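Local coordinates for protein putative rubredoxin reductase (Rhodopseudomonas palustris, PDB 3FG2) that probably passes electrons from NADH through its bound FAD to a ferredoxin that serves the cytochrome P450 CYP199A2, at residues D77-R87 with L91-L102. Sequence-based numbering, arbitrary orientation.
With FAD (flavin-adenine dinucleotide), chain B.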
loop_
_atom_site.group_PDB
_atom_site.type_symbol
_atom_site.label_atom_id
_atom_site.label_comp_id
_atom_site.label_asym_id
_atom_site.label_seq_id
_atom_site.Cartn_x
_atom_site.Cartn_y
_atom_site.Cartn_z
ATOM N N ASP A 77 -14.352 10.483 14.370
ATOM C CA ASP A 77 -13.906 11.867 14.237
ATOM C C ASP A 77 -12.587 11.951 13.467
ATOM O O ASP A 77 -12.183 10.991 12.810
ATOM C CB ASP A 77 -13.730 12.498 15.618
ATOM C CG ASP A 77 -14.122 13.963 15.641
ATOM O OD1 ASP A 77 -15.334 14.244 15.537
ATOM O OD2 ASP A 77 -13.227 14.829 15.752
ATOM N N ARG A 78 -11.917 13.097 13.561
ATOM C CA ARG A 78 -10.644 13.311 12.876
ATOM C C ARG A 78 -9.739 14.254 13.675
ATOM O O ARG A 78 -10.209 15.267 14.188
ATOM C CB ARG A 78 -10.906 13.915 11.492
ATOM C CG ARG A 78 -9.663 14.344 10.740
ATOM C CD ARG A 78 -10.022 15.180 9.514
ATOM N NE ARG A 78 -8.837 15.620 8.774
ATOM C CZ ARG A 78 -8.094 14.828 8.003
ATOM N NH1 ARG A 78 -8.411 13.546 7.858
ATOM N NH2 ARG A 78 -7.025 15.317 7.384
ATOM N N MET A 79 -8.453 13.930 13.796
ATOM C CA MET A 79 -7.553 14.821 14.523
ATOM C C MET A 79 -7.137 15.924 13.562
ATOM O O MET A 79 -6.942 15.675 12.371
ATOM C CB MET A 79 -6.307 14.087 15.060
ATOM C CG MET A 79 -5.192 13.804 14.051
ATOM S SD MET A 79 -3.506 14.071 14.740
ATOM C CE MET A 79 -3.294 12.691 15.688
ATOM N N VAL A 80 -7.022 17.144 14.076
ATOM C CA VAL A 80 -6.643 18.286 13.258
ATOM C C VAL A 80 -5.427 19.013 13.819
ATOM O O VAL A 80 -4.737 19.730 13.097
ATOM C CB VAL A 80 -7.798 19.293 13.158
ATOM C CG1 VAL A 80 -8.976 18.661 12.433
ATOM C CG2 VAL A 80 -8.222 19.731 14.551
ATOM N N SER A 81 -5.166 18.818 15.108
ATOM C CA SER A 81 -4.046 19.472 15.768
ATOM C C SER A 81 -3.509 18.657 16.940
ATOM O O SER A 81 -4.225 17.849 17.527
ATOM C CB SER A 81 -4.484 20.851 16.269
ATOM O OG SER A 81 -3.451 21.477 17.011
ATOM N N ILE A 82 -2.246 18.876 17.280
ATOM C CA ILE A 82 -1.629 18.167 18.392
ATOM C C ILE A 82 -0.931 19.120 19.366
ATOM O O ILE A 82 -0.023 19.864 18.979
ATOM C CB ILE A 82 -0.583 17.155 17.902
ATOM C CG1 ILE A 82 -1.240 16.123 16.988
ATOM C CG2 ILE A 82 0.070 16.473 19.098
ATOM C CD1 ILE A 82 -0.256 15.180 16.357
ATOM N N ASP A 83 -1.361 19.095 20.627
ATOM C CA ASP A 83 -0.761 19.943 21.654
ATOM C C ASP A 83 0.232 19.081 22.415
ATOM O O ASP A 83 -0.105 18.485 23.435
ATOM C CB ASP A 83 -1.826 20.463 22.624
ATOM C CG ASP A 83 -1.267 21.473 23.622
ATOM O OD1 ASP A 83 -0.028 21.542 23.784
ATOM O OD2 ASP A 83 -2.073 22.191 24.252
ATOM N N ARG A 84 1.453 19.005 21.905
ATOM C CA ARG A 84 2.480 18.190 22.530
ATOM C C ARG A 84 2.741 18.586 23.974
ATOM O O ARG A 84 2.821 17.722 24.848
ATOM C CB ARG A 84 3.777 18.274 21.728
ATOM C CG ARG A 84 3.690 17.662 20.345
ATOM C CD ARG A 84 4.913 18.032 19.521
ATOM N NE ARG A 84 6.154 17.570 20.131
ATOM C CZ ARG A 84 7.361 17.978 19.760
ATOM N NH1 ARG A 84 7.487 18.861 18.779
ATOM N NH2 ARG A 84 8.440 17.497 20.362
ATOM N N GLU A 85 2.868 19.886 24.228
ATOM C CA GLU A 85 3.134 20.361 25.582
ATOM C C GLU A 85 2.027 19.949 26.549
ATOM O O GLU A 85 2.301 19.465 27.645
ATOM C CB GLU A 85 3.301 21.884 25.592
ATOM C CG GLU A 85 3.623 22.460 26.971
ATOM C CD GLU A 85 3.774 23.979 26.967
ATOM O OE1 GLU A 85 2.863 24.673 26.460
ATOM O OE2 GLU A 85 4.801 24.481 27.481
ATOM N N GLY A 86 0.778 20.134 26.141
ATOM C CA GLY A 86 -0.337 19.770 26.998
ATOM C C GLY A 86 -0.771 18.334 26.794
ATOM O O GLY A 86 -1.755 17.885 27.385
ATOM N N ARG A 87 -0.023 17.616 25.958
ATOM C CA ARG A 87 -0.305 16.221 25.639
ATOM C C ARG A 87 -1.787 16.004 25.383
ATOM O O ARG A 87 -2.395 15.066 25.898
ATOM C CB ARG A 87 0.190 15.315 26.767
ATOM C CG ARG A 87 1.709 15.326 26.902
ATOM C CD ARG A 87 2.187 14.616 28.159
ATOM N NE ARG A 87 1.799 13.209 28.186
ATOM C CZ ARG A 87 2.193 12.350 29.122
ATOM N NH1 ARG A 87 2.984 12.758 30.105
ATOM N NH2 ARG A 87 1.800 11.085 29.073
ATOM N N LEU A 91 -9.377 17.290 18.219
ATOM C CA LEU A 91 -10.167 16.735 17.122
ATOM C C LEU A 91 -10.824 17.849 16.317
ATOM O O LEU A 91 -10.711 19.026 16.660
ATOM C CB LEU A 91 -11.259 15.799 17.653
ATOM C CG LEU A 91 -10.892 14.571 18.485
ATOM C CD1 LEU A 91 -12.149 13.733 18.694
ATOM C CD2 LEU A 91 -9.825 13.755 17.782
ATOM N N ALA A 92 -11.521 17.467 15.249
ATOM C CA ALA A 92 -12.200 18.429 14.386
ATOM C C ALA A 92 -13.597 18.753 14.906
ATOM O O ALA A 92 -14.144 19.814 14.611
ATOM C CB ALA A 92 -12.285 17.883 12.970
ATOM N N SER A 93 -14.174 17.836 15.672
ATOM C CA SER A 93 -15.505 18.038 16.232
ATOM C C SER A 93 -15.453 19.141 17.279
ATOM O O SER A 93 -16.485 19.555 17.812
ATOM C CB SER A 93 -16.006 16.751 16.889
ATOM O OG SER A 93 -15.136 16.350 17.936
ATOM N N GLY A 94 -14.243 19.611 17.568
ATOM C CA GLY A 94 -14.068 20.653 18.561
ATOM C C GLY A 94 -13.621 20.037 19.873
ATOM O O GLY A 94 -13.013 20.700 20.715
ATOM N N THR A 95 -13.931 18.755 20.043
ATOM C CA THR A 95 -13.564 18.027 21.249
ATOM C C THR A 95 -12.040 17.970 21.363
ATOM O O THR A 95 -11.322 18.293 20.415
ATOM C CB THR A 95 -14.126 16.587 21.218
ATOM O OG1 THR A 95 -15.525 16.621 20.899
ATOM C CG2 THR A 95 -13.947 15.917 22.573
ATOM N N ALA A 96 -11.550 17.573 22.533
ATOM C CA ALA A 96 -10.117 17.466 22.774
ATOM C C ALA A 96 -9.898 16.337 23.763
ATOM O O ALA A 96 -10.746 16.087 24.619
ATOM C CB ALA A 96 -9.575 18.774 23.336
ATOM N N ILE A 97 -8.764 15.654 23.655
ATOM C CA ILE A 97 -8.486 14.544 24.553
ATOM C C ILE A 97 -7.041 14.525 25.021
ATOM O O ILE A 97 -6.134 14.870 24.268
ATOM C CB ILE A 97 -8.800 13.200 23.864
ATOM C CG1 ILE A 97 -10.250 13.194 23.385
ATOM C CG2 ILE A 97 -8.553 12.046 24.826
ATOM C CD1 ILE A 97 -10.645 11.935 22.659
ATOM N N GLU A 98 -6.838 14.136 26.279
ATOM C CA GLU A 98 -5.491 14.038 26.830
ATOM C C GLU A 98 -5.011 12.635 26.501
ATOM O O GLU A 98 -5.813 11.702 26.411
ATOM C CB GLU A 98 -5.489 14.200 28.348
ATOM C CG GLU A 98 -5.960 15.538 28.863
ATOM C CD GLU A 98 -5.804 15.642 30.369
ATOM O OE1 GLU A 98 -4.649 15.671 30.849
ATOM O OE2 GLU A 98 -6.836 15.680 31.072
ATOM N N TYR A 99 -3.707 12.479 26.328
ATOM C CA TYR A 99 -3.171 11.171 26.013
ATOM C C TYR A 99 -1.897 10.890 26.788
ATOM O O TYR A 99 -1.167 11.814 27.161
ATOM C CB TYR A 99 -2.907 11.058 24.500
ATOM C CG TYR A 99 -1.867 12.024 23.955
ATOM C CD1 TYR A 99 -0.509 11.840 24.213
ATOM C CD2 TYR A 99 -2.247 13.138 23.208
ATOM C CE1 TYR A 99 0.441 12.737 23.747
ATOM C CE2 TYR A 99 -1.303 14.042 22.737
ATOM C CZ TYR A 99 0.036 13.837 23.014
ATOM O OH TYR A 99 0.970 14.741 22.576
ATOM N N GLY A 100 -1.655 9.608 27.049
ATOM C CA GLY A 100 -0.442 9.205 27.734
ATOM C C GLY A 100 0.573 9.041 26.619
ATOM O O GLY A 100 1.688 9.568 26.675
ATOM N N HIS A 101 0.165 8.301 25.591
ATOM C CA HIS A 101 0.998 8.077 24.419
ATOM C C HIS A 101 0.118 8.202 23.178
ATOM O O HIS A 101 -1.010 7.692 23.142
ATOM C CB HIS A 101 1.657 6.695 24.467
ATOM C CG HIS A 101 2.858 6.576 23.579
ATOM N ND1 HIS A 101 2.764 6.426 22.213
ATOM C CD2 HIS A 101 4.181 6.659 23.856
ATOM C CE1 HIS A 101 3.975 6.426 21.685
ATOM N NE2 HIS A 101 4.853 6.568 22.660
ATOM N N LEU A 102 0.635 8.902 22.174
ATOM C CA LEU A 102 -0.080 9.129 20.918
ATOM C C LEU A 102 0.514 8.313 19.772
ATOM O O LEU A 102 1.720 8.367 19.516
ATOM C CB LEU A 102 -0.040 10.621 20.556
ATOM C CG LEU A 102 -0.598 11.031 19.189
ATOM C CD1 LEU A 102 -2.051 10.603 19.079
ATOM C CD2 LEU A 102 -0.467 12.544 19.008
HETATM P PA FAD B . -4.378 3.195 5.863
HETATM O O1A FAD B . -4.432 4.075 4.666
HETATM O O2A FAD B . -4.913 1.951 5.843
HETATM O O5B FAD B . -5.310 3.977 6.802
HETATM C C5B FAD B . -5.125 5.378 7.180
HETATM C C4B FAD B . -6.453 5.765 7.866
HETATM O O4B FAD B . -6.191 6.982 8.662
HETATM C C3B FAD B . -7.610 6.132 6.918
HETATM O O3B FAD B . -8.846 5.551 7.192
HETATM C C2B FAD B . -7.551 7.634 6.924
HETATM O O2B FAD B . -8.725 8.241 6.481
HETATM C C1B FAD B . -7.301 7.895 8.380
HETATM N N9A FAD B . -6.754 9.204 8.746
HETATM C C8A FAD B . -5.844 9.948 8.039
HETATM N N7A FAD B . -5.548 11.100 8.629
HETATM C C5A FAD B . -6.294 11.117 9.771
HETATM C C6A FAD B . -6.418 12.119 10.854
HETATM N N6A FAD B . -5.768 13.260 10.887
HETATM N N1A FAD B . -7.290 11.773 11.866
HETATM C C2A FAD B . -7.990 10.589 11.872
HETATM N N3A FAD B . -7.935 9.624 10.924
HETATM C C4A FAD B . -7.070 9.933 9.890
HETATM N N1 FAD B . -0.734 -3.784 0.458
HETATM C C2 FAD B . -0.377 -5.064 0.355
HETATM O O2 FAD B . 0.526 -5.512 0.995
HETATM N N3 FAD B . -1.055 -5.974 -0.522
HETATM C C4 FAD B . -2.122 -5.565 -1.303
HETATM O O4 FAD B . -2.677 -6.368 -2.032
HETATM C C4X FAD B . -2.525 -4.166 -1.196
HETATM N N5 FAD B . -3.568 -3.710 -1.930
HETATM C C5X FAD B . -3.931 -2.381 -1.798
HETATM C C6 FAD B . -5.039 -1.923 -2.567
HETATM C C7 FAD B . -5.479 -0.617 -2.497
HETATM C C7M FAD B . -6.663 -0.180 -3.336
HETATM C C8 FAD B . -4.796 0.335 -1.613
HETATM C C8M FAD B . -5.226 1.780 -1.484
HETATM C C9 FAD B . -3.695 -0.106 -0.850
HETATM C C9A FAD B . -3.259 -1.451 -0.932
HETATM N N10 FAD B . -2.140 -1.979 -0.162
HETATM C C10 FAD B . -1.774 -3.290 -0.274
HETATM C "C1'" FAD B . -1.437 -1.037 0.745
HETATM C "C2'" FAD B . -2.064 -1.088 2.172
HETATM O "O2'" FAD B . -3.445 -0.828 2.056
HETATM C "C3'" FAD B . -1.371 -0.042 3.022
HETATM O "O3'" FAD B . 0.013 -0.358 3.131
HETATM C "C4'" FAD B . -1.994 -0.007 4.407
HETATM O "O4'" FAD B . -3.409 0.305 4.319
HETATM C "C5'" FAD B . -1.288 1.047 5.223
HETATM O "O5'" FAD B . -1.991 1.084 6.637
HETATM P P FAD B . -2.114 2.393 7.364
HETATM O O1P FAD B . -2.818 1.959 8.680
HETATM O O2P FAD B . -0.907 3.070 7.536
HETATM O O3P FAD B . -2.984 3.309 6.620
HETATM O O HOH W 1 3.283 15.055 23.333
#
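Asp77 OD2 is gripped by backbone amides from both segments: Ser93 N donates to its syn lone pair at 3.2 Å, while the neighbouring Arg78 N comes from above the carboxylate plane, and Ala92 N adds a weak bond. A lysine in place of Asp77 would probably leave the amides of Ser93 and Arg78 without their shared acceptor and set the 92-94 turn free to shift. Ala92 N also bonds weakly to Arg78 O, beside the non-hydrogen-bonded antiparallel pair Met79-Leu91, and Val80 CG1 presses tightly on Ala92 CB (3.4 Å). At the other end Arg87 O lies over one face of the Tyr99 ring, offset toward its rim, and accepts from Tyr99 N at 2.9 Å (N-H...O 154°). Arg87 CB packs over the ring as a CH-pi contact. Because chi3 of Arg87 is bent (61°), the guanidinium turns back to Gly100 O, which NH2 meets obliquely in a weak bond of 2.8 Å. Tyr99 OH donates to a water held by Arg84 O, and Leu102 CB covers the opposite face of the ring. Leu102 CD2 and Ile82 CD1 meet tip to tip at 3.7 Å. Toward the cofactor, Met79 N donates to FAD N1A and Met79 O accepts from FAD N6A, both 3.1 Å, while the Arg78 guanidinium lies over N6A and forms a salt bridge with Asp34. A three-stranded antiparallel meander, with a classic bulge at Val80-Ser81 facing Leu90, thus leads into the parallel sheet at strand 101-104, and its first strand reads the adenine edge, as in the FAD-binding Rossmann-type domain of this reductase family.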